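PDB 7LKK: aminofutalosine deaminase from Helicobacter pylori, which deaminates aminofutalosine on the menaquinone pathway, and probably adenosine to inosine as well, as a metal-dependent hydrolase of the amidohydrolase family. Local coordinates for residues S85-K88 against D92-S95; S102-G107 against R245-S250; F222-E227 against R304-K309; E282-I287 against A294-C299. All coordinates share one frame; numbering follows the deposited sequence.

In the fold
All four contacts belong to the TIM-barrel domain of this amidohydrolase. Contact 1 lies in the loop between strand 69-80 and helix 96-106, and contact 2 pairs the end of that helix with helix 242-247; their centres are about 16 Å apart and they touch. Contact 3 joins the loops leading out of strand 218-222 and helix 300-305 at the inhibitor, its centre about 14 Å from that of contact 1 and about 15 Å from that of contact 4, touching both. Contact 4, in the unit 269-275, 281-291, 294-298, falls along the chain between the two segments of contact 3. Contacts 1 to 3 therefore build up the pocket end, whereas contact 4 packs the barrel's outer layer.

Contact 1: residues S85-K88 against D92-S95; sequences SNNK and DYGS
Asn87 and Tyr93 approach each other from opposite directions, amide nitrogen against phenol oxygen, with Asn87 ND2 and Tyr93 OH 3.4 Å apart. The amide and ring planes are turned 69° from each other, and the aromatic carbons stay clear of the amide. The next approach is from the backbone, where Lys88 O lies 4.4 Å from Tyr93 OH; the Lys88 side chain itself points away and is exposed, whereas Asn87 and Tyr93 are both buried. What brings the amide across is its first torsion: CG of Asn87 extends away from the backbone N (chi1 -179°), which puts it beside the carbonyl carbon and the amide on the side facing Tyr93.

This is the first beta-alpha loop of the TIM barrel, which leaves strand 69-80 at the iron ligands, His79 near the strand's end and His81 just past it. The Asn87 side chain is about 8 Å from the bound inhibitor, measured between nearest atoms.

Both polar ends find firmer or additional partners just outside. Asn87 ND2 gives a hydrogen bond to Leu330 O while Asn87 OD1 takes one from Ser90 N, which together point to this orientation of the amide, and Tyr93 OH has a weak bond with the carbonyl of Ser331, a residue of the inhibitor pocket. On the backbone beside the tyrosine, Gly94 N bonds to Leu305 O, and Gln400 NE2 of the second subunit donates to Tyr93 O.

Contact 2: residues S102-G107 against R245-S250; sequences SVLNNG and RFLKES
Leu104, near the end of helix 96-106, packs on Phe246, near the end of helix 242-247, at the surface of the TIM-barrel domain, where these two helices meet. The main interaction is CH-pi. Leu104 CD1 sits over one face of the Phe246 ring, 4.0 Å from its centroid and 26° off the ring normal. Arg245 CG lies near the opposite face, so the ring has a leucine methyl on one side and the aliphatic stem of the preceding arginine on the other, both offset toward the rim.

Aliphatic contacts add to this. Leu104 CB approaches the ring at Phe246 CD1, 3.5 Å away, while the other leucine methyl, Leu104 CD2, reaches Leu247 CD2 at a looser 4.3 Å. The two branches of Leu104 thus divide between the consecutive residues Phe246 and Leu247. Phe242, one turn earlier, touches both Leu104 and Leu247. The Leu104 side chain also comes within about 4 Å, between nearest atoms, of the inhibitor's methylthio end, which places this surface patch beside the outer part of the pocket.

Asn105 adds a polar side chain on the exposed side. Asn105 OD1 comes obliquely to the ring, 3.6 Å from Phe246 CE1, with the amide and ring planes 31° apart. The amide nitrogen of the same residue serves a water bridge: Asn105 ND2 donates to a water at 3.2 Å, and that same water, lying in the guanidinium plane of Arg245, accepts a weak bond from Arg245 NH1 at 3.4 Å.

Contact 3: residues F222-E227 against R304-K309; sequences FLESLE and RLLSGK. With MCF ((8R)-3-(5-S-methyl-5-thio-beta-D-ribofuranosyl)-3,6,7,8-tetrahydroimidazo[4,5-d][1,3]diazepin-8-ol), chain J; EDO (1,2-ethanediol), chain I.
Glu224 OE1, on a side chain that packs against Leu306, accepts the shortest polar bond here: N6 of the inhibitor donates to it at 2.7 Å, with an N-H...O angle of 163°. The second oxygen, Glu224 OE2, is 3.0 Å from the same N6 and meets the CD2 methyl of Leu306 at 3.3 Å. Leu306 CD2 also lies 3.9 Å from C7 of the inhibitor, so Leu306 flanks both the carboxylate and the diazepine ring. Glu224 reaches the ring because its chain runs fully extended, CG lying anti to the backbone N (chi1 -172°). At its base, Glu228 accepts from the backbone N of both Leu223 and Glu224, and Phe96 packs on the side chain.

Behind the carboxylate the two backbones are joined through water. One water donates to Glu224 O at 2.9 Å and accepts from Ser307 N at 3.1 Å, while Ser307 CB packs on Glu224 O at 3.4 Å. Ser307 OG is turned back into an ST turn, accepting from Lys309 N with an N-H...O angle of 165°. Across from it, Ser225 N-caps helix 226-234, its OG paired with Glu228 N.

Asn138, Glu158 and His275 also hydrogen-bond the inhibitor, and His221, one of the iron ligands, lies close to Glu224. A glutamate three residues after a metal-binding histidine, bonded to the ring nitrogen of a coformycin-type inhibitor at the mouth of a TIM barrel, is as in the adenosine deaminases.

Contact 4: residues E282-I287 against A294-C299; sequences EALKRI and AFLITC
Ile287 and Ala294 make the tight end of this contact: Ile287 CG2 lies 3.5 Å from Ala294 CB, and the alpha carbons of Ile287 and Ala294 are 6.8 Å apart. The branch that touches is the one anti to the backbone N; the other, CG1, lies beside that N (chi1 -72°) and carries CD1 to a different neighbour, so that Ile287 CD1 lies 3.6 Å from Phe222 CE2. The isoleucine thus divides its two branches between the start of the strand and an aromatic ring of contact 3.

Three residues back along the helix the fit is looser. Leu284 CD2 and Leu296 CD1 meet at 4.0 Å, methyl to methyl, although the alpha carbons of Leu284 and Leu296 stand 9.3 Å apart, so two leucines bridge a separation that Ile287 and Ala294 close with shorter reach. The leucine side chains cross obliquely, and both residues are buried. Helix 281-291 and strand 294-298 are the second and third elements of a beta-alpha-beta unit that starts with strand 269-275, as repeated round a TIM barrel, with the helix packed outside the strands. The strand is hydrogen-bonded on both flanks, Phe295 and Ile297 to strand 269-275 and Leu296 to Ser324.

Solvent reaches the helix at Glu282 and Lys285, both exposed, while Arg286 turns toward helix 259-264, where its NH2 forms a salt bridge with Asp264 OD2. On the strand, Phe295 points away from the helix, in alternation with Ala294 and Leu296, which point toward it.

Contact 1: residues S85-K88 against D92-S95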
loop_
_atom_site.group_PDB
_atom_site.type_symbol
_atom_site.label_atom_id
_atom_site.label_comp_id
_atom_site.label_asym_id
_atom_site.label_seq_id
_atom_site.Cartn_x
_atom_site.Cartn_y
_atom_site.Cartn_z
ATOM N N SER A 85 10.819 -5.465 16.963
ATOM C CA SER A 85 10.495 -6.336 15.839
ATOM C C SER A 85 9.491 -7.430 16.185
ATOM O O SER A 85 8.936 -8.044 15.267
ATOM C CB SER A 85 11.773 -6.966 15.283
ATOM O OG SER A 85 12.584 -5.995 14.645
ATOM N N ASN A 86 9.240 -7.690 17.470
ATOM C CA ASN A 86 8.257 -8.700 17.848
ATOM C C ASN A 86 6.828 -8.268 17.551
ATOM O O ASN A 86 5.942 -9.126 17.460
ATOM C CB ASN A 86 8.376 -9.029 19.337
ATOM C CG ASN A 86 9.349 -10.155 19.616
ATOM O OD1 ASN A 86 9.592 -11.008 18.763
ATOM N ND2 ASN A 86 9.906 -10.168 20.823
ATOM N N ASN A 87 6.587 -6.969 17.394
ATOM C CA ASN A 87 5.229 -6.448 17.417
ATOM C C ASN A 87 4.424 -6.877 16.197
ATOM O O ASN A 87 4.904 -6.831 15.061
ATOM C CB ASN A 87 5.243 -4.923 17.499
ATOM C CG ASN A 87 3.846 -4.338 17.556
ATOM O OD1 ASN A 87 3.018 -4.767 18.358
ATOM N ND2 ASN A 87 3.570 -3.371 16.689
ATOM N N LYS A 88 3.181 -7.294 16.451
ATOM C CA LYS A 88 2.167 -7.412 15.405
ATOM C C LYS A 88 0.945 -6.581 15.773
ATOM O O LYS A 88 0.658 -5.591 15.096
ATOM C CB LYS A 88 1.797 -8.878 15.169
ATOM C CG LYS A 88 2.983 -9.780 14.877
ATOM C CD LYS A 88 3.048 -10.148 13.405
ATOM C CE LYS A 88 4.120 -11.192 13.148
ATOM N NZ LYS A 88 5.439 -10.771 13.689
ATOM N N ASP A 92 -1.993 -0.129 19.751
ATOM C CA ASP A 92 -3.194 0.387 19.111
ATOM C C ASP A 92 -2.840 1.326 17.963
ATOM O O ASP A 92 -1.849 2.058 18.014
ATOM C CB ASP A 92 -4.070 1.129 20.119
ATOM C CG ASP A 92 -4.661 0.211 21.174
ATOM O OD1 ASP A 92 -4.617 -1.025 20.996
ATOM O OD2 ASP A 92 -5.172 0.734 22.185
ATOM N N TYR A 93 -3.667 1.300 16.923
ATOM C CA TYR A 93 -3.530 2.192 15.783
ATOM C C TYR A 93 -4.801 3.016 15.622
ATOM O O TYR A 93 -5.844 2.710 16.206
ATOM C CB TYR A 93 -3.235 1.408 14.494
ATOM C CG TYR A 93 -1.914 0.669 14.526
ATOM C CD1 TYR A 93 -0.755 1.296 14.966
ATOM C CD2 TYR A 93 -1.830 -0.657 14.125
ATOM C CE1 TYR A 93 0.454 0.624 15.002
ATOM C CE2 TYR A 93 -0.626 -1.338 14.154
ATOM C CZ TYR A 93 0.513 -0.691 14.593
ATOM O OH TYR A 93 1.712 -1.363 14.624
ATOM N N GLY A 94 -4.702 4.076 14.827
ATOM C CA GLY A 94 -5.811 4.979 14.588
ATOM C C GLY A 94 -5.665 6.332 15.244
ATOM O O GLY A 94 -6.423 7.253 14.909
ATOM N N SER A 95 -4.721 6.479 16.169
ATOM C CA SER A 95 -4.405 7.753 16.793
ATOM C C SER A 95 -3.001 7.645 17.362
ATOM O O SER A 95 -2.548 6.552 17.714
ATOM C CB SER A 95 -5.411 8.120 17.890
ATOM O OG SER A 95 -5.342 7.204 18.968
#

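Contact 2: residues S102-G107 against R245-S250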
loop_
_atom_site.group_PDB
_atom_site.type_symbol
_atom_site.label_atom_id
_atom_site.label_comp_id
_atom_site.label_asym_id
_atom_site.label_seq_id
_atom_site.Cartn_x
_atom_site.Cartn_y
_atom_site.Cartn_z
ATOM N N SER A 102 -0.636 2.808 24.397
ATOM C CA SER A 102 -0.552 1.351 24.365
ATOM C C SER A 102 0.892 0.870 24.446
ATOM O O SER A 102 1.160 -0.179 25.042
ATOM C CB SER A 102 -1.234 0.801 23.110
ATOM O OG SER A 102 -0.450 1.028 21.951
ATOM N N VAL A 103 1.830 1.614 23.853
ATOM C CA VAL A 103 3.240 1.246 23.953
ATOM C C VAL A 103 3.696 1.316 25.406
ATOM O O VAL A 103 4.360 0.406 25.916
ATOM C CB VAL A 103 4.099 2.152 23.051
ATOM C CG1 VAL A 103 5.581 1.925 23.321
ATOM C CG2 VAL A 103 3.776 1.906 21.582
ATOM N N LEU A 104 3.327 2.395 26.098
ATOM C CA LEU A 104 3.723 2.550 27.492
ATOM C C LEU A 104 3.041 1.513 28.377
ATOM O O LEU A 104 3.684 0.916 29.249
ATOM C CB LEU A 104 3.408 3.968 27.964
ATOM C CG LEU A 104 4.259 5.070 27.329
ATOM C CD1 LEU A 104 3.429 6.316 27.091
ATOM C CD2 LEU A 104 5.465 5.386 28.194
ATOM N N ASN A 105 1.741 1.282 28.166
ATOM C CA ASN A 105 1.026 0.272 28.938
ATOM C C ASN A 105 1.549 -1.134 28.676
ATOM O O ASN A 105 1.351 -2.023 29.512
ATOM C CB ASN A 105 -0.473 0.336 28.629
ATOM C CG ASN A 105 -1.128 1.584 29.188
ATOM O OD1 ASN A 105 -0.616 2.202 30.120
ATOM N ND2 ASN A 105 -2.271 1.959 28.623
ATOM N N ASN A 106 2.208 -1.356 27.536
ATOM C CA ASN A 106 2.814 -2.656 27.264
ATOM C C ASN A 106 3.938 -2.966 28.245
ATOM O O ASN A 106 4.217 -4.140 28.517
ATOM C CB ASN A 106 3.331 -2.698 25.825
ATOM C CG ASN A 106 4.037 -3.998 25.495
ATOM O OD1 ASN A 106 5.258 -4.106 25.623
ATOM N ND2 ASN A 106 3.272 -4.994 25.061
ATOM N N GLY A 107 4.593 -1.937 28.778
ATOM C CA GLY A 107 5.598 -2.130 29.810
ATOM C C GLY A 107 6.812 -2.918 29.377
ATOM O O GLY A 107 7.401 -3.634 30.194
ATOM N N ARG A 245 0.152 10.376 34.380
ATOM C CA ARG A 245 -0.493 9.098 34.093
ATOM C C ARG A 245 0.525 8.011 33.763
ATOM O O ARG A 245 0.441 6.891 34.282
ATOM C CB ARG A 245 -1.488 9.282 32.946
ATOM C CG ARG A 245 -2.016 8.007 32.335
ATOM C CD ARG A 245 -3.018 8.311 31.231
ATOM N NE ARG A 245 -4.268 8.856 31.749
ATOM C CZ ARG A 245 -5.449 8.260 31.627
ATOM N NH1 ARG A 245 -5.547 7.093 31.003
ATOM N NH2 ARG A 245 -6.534 8.833 32.129
ATOM N N PHE A 246 1.494 8.315 32.901
ATOM C CA PHE A 246 2.387 7.288 32.377
ATOM C C PHE A 246 3.758 7.264 33.036
ATOM O O PHE A 246 4.357 6.189 33.146
ATOM C CB PHE A 246 2.572 7.466 30.866
ATOM C CG PHE A 246 1.343 7.149 30.067
ATOM C CD1 PHE A 246 1.022 5.839 29.756
ATOM C CD2 PHE A 246 0.510 8.160 29.627
ATOM C CE1 PHE A 246 -0.111 5.545 29.027
ATOM C CE2 PHE A 246 -0.619 7.873 28.891
ATOM C CZ PHE A 246 -0.934 6.562 28.594
ATOM N N LEU A 247 4.277 8.411 33.464
ATOM C CA LEU A 247 5.641 8.490 33.962
ATOM C C LEU A 247 5.738 8.769 35.455
ATOM O O LEU A 247 6.847 8.722 35.999
ATOM C CB LEU A 247 6.420 9.568 33.195
ATOM C CG LEU A 247 6.376 9.421 31.673
ATOM C CD1 LEU A 247 7.103 10.570 30.992
ATOM C CD2 LEU A 247 6.964 8.083 31.249
ATOM N N LYS A 248 4.618 9.046 36.126
ATOM C CA LYS A 248 4.615 9.415 37.542
ATOM C C LYS A 248 5.531 10.613 37.793
ATOM O O LYS A 248 6.334 10.630 38.728
ATOM C CB LYS A 248 5.005 8.225 38.426
ATOM N N GLU A 249 5.412 11.617 36.929
ATOM C CA GLU A 249 6.188 12.845 37.018
ATOM C C GLU A 249 5.243 14.030 37.149
ATOM O O GLU A 249 4.205 14.086 36.481
ATOM C CB GLU A 249 7.097 13.026 35.791
ATOM C CG GLU A 249 8.244 12.026 35.706
ATOM C CD GLU A 249 9.017 12.120 34.398
ATOM O OE1 GLU A 249 8.697 13.001 33.571
ATOM O OE2 GLU A 249 9.949 11.312 34.198
ATOM N N SER A 250 5.604 14.980 38.013
ATOM C CA SER A 250 4.782 16.168 38.245
ATOM C C SER A 250 5.207 17.259 37.266
ATOM O O SER A 250 5.915 18.210 37.604
ATOM C CB SER A 250 4.899 16.626 39.693
ATOM O OG SER A 250 4.547 15.584 40.587
HETATM O O HOH W 1 -4.077 4.490 29.402
#

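Contact 3: residues F222-E227 against R304-K309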
loop_
_atom_site.group_PDB
_atom_site.type_symbol
_atom_site.label_atom_id
_atom_site.label_comp_id
_atom_site.label_asym_id
_atom_site.label_seq_id
_atom_site.Cartn_x
_atom_site.Cartn_y
_atom_site.Cartn_z
ATOM N N PHE A 222 10.026 14.558 15.343
ATOM C CA PHE A 222 9.601 15.953 15.398
ATOM C C PHE A 222 8.188 16.094 14.855
ATOM O O PHE A 222 7.927 15.728 13.706
ATOM C CB PHE A 222 10.566 16.846 14.611
ATOM C CG PHE A 222 10.317 18.310 14.805
ATOM C CD1 PHE A 222 10.386 18.874 16.068
ATOM C CD2 PHE A 222 10.007 19.123 13.727
ATOM C CE1 PHE A 222 10.150 20.220 16.253
ATOM C CE2 PHE A 222 9.773 20.472 13.906
ATOM C CZ PHE A 222 9.845 21.021 15.170
ATOM N N LEU A 223 7.294 16.637 15.685
ATOM C CA LEU A 223 5.935 17.029 15.302
ATOM C C LEU A 223 5.243 15.934 14.489
ATOM O O LEU A 223 4.802 16.126 13.352
ATOM C CB LEU A 223 5.954 18.370 14.559
ATOM C CG LEU A 223 6.522 19.524 15.404
ATOM C CD1 LEU A 223 6.318 20.877 14.738
ATOM C CD2 LEU A 223 5.916 19.526 16.799
ATOM N N GLU A 224 5.155 14.763 15.115
ATOM C CA GLU A 224 4.563 13.573 14.525
ATOM C C GLU A 224 3.050 13.509 14.700
ATOM O O GLU A 224 2.395 12.704 14.029
ATOM C CB GLU A 224 5.219 12.333 15.143
ATOM C CG GLU A 224 4.854 11.009 14.513
ATOM C CD GLU A 224 5.555 9.850 15.184
ATOM O OE1 GLU A 224 6.282 10.085 16.175
ATOM O OE2 GLU A 224 5.389 8.706 14.719
ATOM N N SER A 225 2.475 14.341 15.565
ATOM C CA SER A 225 1.055 14.245 15.859
ATOM C C SER A 225 0.497 15.626 16.160
ATOM O O SER A 225 1.235 16.564 16.472
ATOM C CB SER A 225 0.787 13.308 17.040
ATOM O OG SER A 225 1.360 13.818 18.234
ATOM N N LEU A 226 -0.829 15.734 16.055
ATOM C CA LEU A 226 -1.510 16.938 16.513
ATOM C C LEU A 226 -1.374 17.101 18.022
ATOM O O LEU A 226 -1.270 18.224 18.525
ATOM C CB LEU A 226 -2.984 16.893 16.108
ATOM C CG LEU A 226 -3.863 18.060 16.562
ATOM C CD1 LEU A 226 -3.273 19.392 16.121
ATOM C CD2 LEU A 226 -5.287 17.898 16.045
ATOM N N GLU A 227 -1.379 15.986 18.758
ATOM C CA GLU A 227 -1.229 16.050 20.209
ATOM C C GLU A 227 0.096 16.694 20.595
ATOM O O GLU A 227 0.147 17.532 21.502
ATOM C CB GLU A 227 -1.345 14.649 20.811
ATOM C CG GLU A 227 -2.718 14.004 20.644
ATOM C CD GLU A 227 -2.803 13.097 19.429
ATOM O OE1 GLU A 227 -2.165 13.410 18.403
ATOM O OE2 GLU A 227 -3.510 12.069 19.501
ATOM N N ARG A 304 0.404 6.904 8.712
ATOM C CA ARG A 304 -0.999 6.553 8.507
ATOM C C ARG A 304 -1.571 5.815 9.710
ATOM O O ARG A 304 -2.740 6.006 10.064
ATOM C CB ARG A 304 -1.156 5.705 7.247
ATOM C CG ARG A 304 -2.605 5.424 6.861
ATOM C CD ARG A 304 -3.342 6.712 6.536
ATOM N NE ARG A 304 -4.768 6.499 6.307
ATOM C CZ ARG A 304 -5.723 6.835 7.168
ATOM N NH1 ARG A 304 -5.406 7.400 8.326
ATOM N NH2 ARG A 304 -6.995 6.609 6.872
ATOM N N LEU A 305 -0.768 4.960 10.344
ATOM C CA LEU A 305 -1.269 4.159 11.456
ATOM C C LEU A 305 -1.396 4.967 12.740
ATOM O O LEU A 305 -2.229 4.636 13.592
ATOM C CB LEU A 305 -0.357 2.957 11.698
ATOM C CG LEU A 305 -0.274 1.892 10.606
ATOM C CD1 LEU A 305 0.588 0.731 11.081
ATOM C CD2 LEU A 305 -1.660 1.410 10.205
ATOM N N LEU A 306 -0.591 6.017 12.902
ATOM C CA LEU A 306 -0.592 6.770 14.149
ATOM C C LEU A 306 -1.472 8.008 14.021
ATOM O O LEU A 306 -2.687 7.931 14.222
ATOM C CB LEU A 306 0.837 7.157 14.546
ATOM C CG LEU A 306 1.583 6.192 15.476
ATOM C CD1 LEU A 306 1.485 4.753 14.986
ATOM C CD2 LEU A 306 3.040 6.607 15.640
ATOM N N SER A 307 -0.876 9.146 13.659
ATOM C CA SER A 307 -1.653 10.376 13.542
ATOM C C SER A 307 -2.672 10.298 12.413
ATOM O O SER A 307 -3.718 10.954 12.475
ATOM C CB SER A 307 -0.726 11.568 13.320
ATOM O OG SER A 307 -0.313 11.630 11.968
ATOM N N GLY A 308 -2.389 9.513 11.377
ATOM C CA GLY A 308 -3.250 9.443 10.218
ATOM C C GLY A 308 -3.048 10.543 9.199
ATOM O O GLY A 308 -3.813 10.610 8.230
ATOM N N LYS A 309 -2.059 11.414 9.386
ATOM C CA LYS A 309 -1.785 12.512 8.466
ATOM C C LYS A 309 -0.454 12.268 7.770
ATOM O O LYS A 309 0.538 11.925 8.421
ATOM C CB LYS A 309 -1.761 13.858 9.196
ATOM C CG LYS A 309 -1.172 14.994 8.365
ATOM C CD LYS A 309 -0.926 16.238 9.200
ATOM C CE LYS A 309 -0.832 17.487 8.336
ATOM N NZ LYS A 309 -0.837 17.175 6.876
HETATM O O8 MCF J . 9.144 6.672 15.509
HETATM C C8 MCF J . 8.134 5.748 15.823
HETATM C C7 MCF J . 6.843 6.421 16.279
HETATM N N6 MCF J . 7.123 7.653 16.972
HETATM C C5 MCF J . 8.100 7.664 18.039
HETATM N N4 MCF J . 8.879 6.520 18.499
HETATM C C10 MCF J . 8.931 5.086 18.123
HETATM C C9 MCF J . 8.597 4.686 16.843
HETATM N N1 MCF J . 8.739 3.369 16.785
HETATM C C2 MCF J . 9.164 2.917 17.963
HETATM N N3 MCF J . 9.289 3.973 18.773
HETATM C C1S MCF J . 9.734 3.855 20.196
HETATM C C2S MCF J . 10.746 4.942 20.629
HETATM O O2S MCF J . 12.015 4.584 20.284
HETATM O O4S MCF J . 8.738 4.028 20.981
HETATM C C4S MCF J . 9.357 4.577 22.375
HETATM C C3S MCF J . 10.584 4.946 22.144
HETATM O O3S MCF J . 11.531 3.947 22.759
HETATM C C5S MCF J . 8.530 5.753 22.863
HETATM S S5S MCF J . 8.574 5.817 24.677
HETATM C C6S MCF J . 8.101 7.482 25.227
HETATM C C1 EDO I . -6.646 12.227 11.021
HETATM O O1 EDO I . -6.713 10.819 11.275
HETATM C C2 EDO I . -8.024 12.756 10.638
HETATM O O2 EDO I . -8.856 12.842 11.802
HETATM O O HOH W 2 2.072 10.032 13.025
#

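Contact 4: residues E282-I287 against A294-C299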
loop_
_atom_site.group_PDB
_atom_site.type_symbol
_atom_site.label_atom_id
_atom_site.label_comp_id
_atom_site.label_asym_id
_atom_site.label_seq_id
_atom_site.Cartn_x
_atom_site.Cartn_y
_atom_site.Cartn_z
ATOM N N GLU A 282 6.877 27.638 8.442
ATOM C CA GLU A 282 7.867 28.387 9.210
ATOM C C GLU A 282 8.775 27.450 9.997
ATOM O O GLU A 282 9.992 27.665 10.066
ATOM C CB GLU A 282 7.175 29.374 10.149
ATOM C CG GLU A 282 8.146 30.231 10.952
ATOM C CD GLU A 282 7.511 30.850 12.181
ATOM O OE1 GLU A 282 6.292 31.123 12.152
ATOM O OE2 GLU A 282 8.232 31.063 13.179
ATOM N N ALA A 283 8.204 26.397 10.588
ATOM C CA ALA A 283 9.011 25.453 11.353
ATOM C C ALA A 283 9.999 24.715 10.459
ATOM O O ALA A 283 11.168 24.541 10.823
ATOM C CB ALA A 283 8.105 24.463 12.085
ATOM N N LEU A 284 9.550 24.274 9.280
ATOM C CA LEU A 284 10.457 23.607 8.352
ATOM C C LEU A 284 11.549 24.557 7.873
ATOM O O LEU A 284 12.713 24.161 7.734
ATOM C CB LEU A 284 9.673 23.043 7.167
ATOM C CG LEU A 284 8.771 21.839 7.440
ATOM C CD1 LEU A 284 8.148 21.339 6.142
ATOM C CD2 LEU A 284 9.546 20.727 8.127
ATOM N N LYS A 285 11.189 25.815 7.611
ATOM C CA LYS A 285 12.193 26.801 7.224
ATOM C C LYS A 285 13.155 27.083 8.371
ATOM O O LYS A 285 14.354 27.287 8.149
ATOM C CB LYS A 285 11.510 28.088 6.764
ATOM C CG LYS A 285 10.857 27.988 5.396
ATOM C CD LYS A 285 10.270 29.324 4.976
ATOM C CE LYS A 285 11.237 30.088 4.087
ATOM N NZ LYS A 285 11.998 29.168 3.194
ATOM N N ARG A 286 12.644 27.096 9.605
ATOM C CA ARG A 286 13.509 27.263 10.769
ATOM C C ARG A 286 14.484 26.102 10.892
ATOM O O ARG A 286 15.664 26.302 11.202
ATOM C CB ARG A 286 12.662 27.387 12.035
ATOM C CG ARG A 286 13.456 27.732 13.285
ATOM C CD ARG A 286 13.694 29.228 13.388
ATOM N NE ARG A 286 14.146 29.625 14.720
ATOM C CZ ARG A 286 14.142 30.876 15.164
ATOM N NH1 ARG A 286 13.707 31.857 14.384
ATOM N NH2 ARG A 286 14.574 31.153 16.388
ATOM N N ILE A 287 14.004 24.878 10.660
ATOM C CA ILE A 287 14.880 23.710 10.681
ATOM C C ILE A 287 15.994 23.872 9.655
ATOM O O ILE A 287 17.175 23.651 9.950
ATOM C CB ILE A 287 14.066 22.429 10.423
ATOM C CG1 ILE A 287 13.192 22.079 11.628
ATOM C CG2 ILE A 287 14.979 21.270 10.093
ATOM C CD1 ILE A 287 12.206 20.963 11.355
ATOM N N ALA A 294 20.186 19.651 8.037
ATOM C CA ALA A 294 19.042 18.853 8.445
ATOM C C ALA A 294 18.630 17.881 7.344
ATOM O O ALA A 294 18.830 18.138 6.154
ATOM C CB ALA A 294 17.863 19.754 8.808
ATOM N N PHE A 295 18.034 16.765 7.757
ATOM C CA PHE A 295 17.591 15.722 6.832
ATOM C C PHE A 295 16.216 15.235 7.270
ATOM O O PHE A 295 16.090 14.571 8.304
ATOM C CB PHE A 295 18.590 14.567 6.788
ATOM C CG PHE A 295 19.913 14.935 6.180
ATOM C CD1 PHE A 295 20.110 14.845 4.813
ATOM C CD2 PHE A 295 20.957 15.380 6.976
ATOM C CE1 PHE A 295 21.327 15.186 4.249
ATOM C CE2 PHE A 295 22.174 15.727 6.418
ATOM C CZ PHE A 295 22.360 15.627 5.054
ATOM N N LEU A 296 15.192 15.552 6.483
ATOM C CA LEU A 296 13.838 15.107 6.787
ATOM C C LEU A 296 13.670 13.639 6.414
ATOM O O LEU A 296 13.997 13.232 5.296
ATOM C CB LEU A 296 12.814 15.959 6.041
ATOM C CG LEU A 296 12.774 17.449 6.385
ATOM C CD1 LEU A 296 11.533 18.091 5.791
ATOM C CD2 LEU A 296 12.821 17.660 7.891
ATOM N N ILE A 297 13.160 12.849 7.355
ATOM C CA ILE A 297 12.871 11.436 7.141
ATOM C C ILE A 297 11.364 11.250 7.224
ATOM O O ILE A 297 10.724 11.734 8.166
ATOM C CB ILE A 297 13.592 10.546 8.169
ATOM C CG1 ILE A 297 15.046 10.994 8.356
ATOM C CG2 ILE A 297 13.515 9.083 7.749
ATOM C CD1 ILE A 297 15.918 10.806 7.134
ATOM N N THR A 298 10.795 10.560 6.242
ATOM C CA THR A 298 9.358 10.341 6.188
ATOM C C THR A 298 9.049 8.849 6.248
ATOM O O THR A 298 9.734 8.033 5.623
ATOM C CB THR A 298 8.746 10.980 4.930
ATOM O OG1 THR A 298 7.317 10.901 4.998
ATOM C CG2 THR A 298 9.247 10.304 3.655
ATOM N N CYS A 299 8.027 8.497 7.026
ATOM C CA CYS A 299 7.613 7.108 7.224
ATOM C C CYS A 299 6.130 7.014 6.906
ATOM O O CYS A 299 5.280 7.173 7.797
ATOM C CB CYS A 299 7.916 6.640 8.646
ATOM S SG CYS A 299 9.632 6.904 9.180
#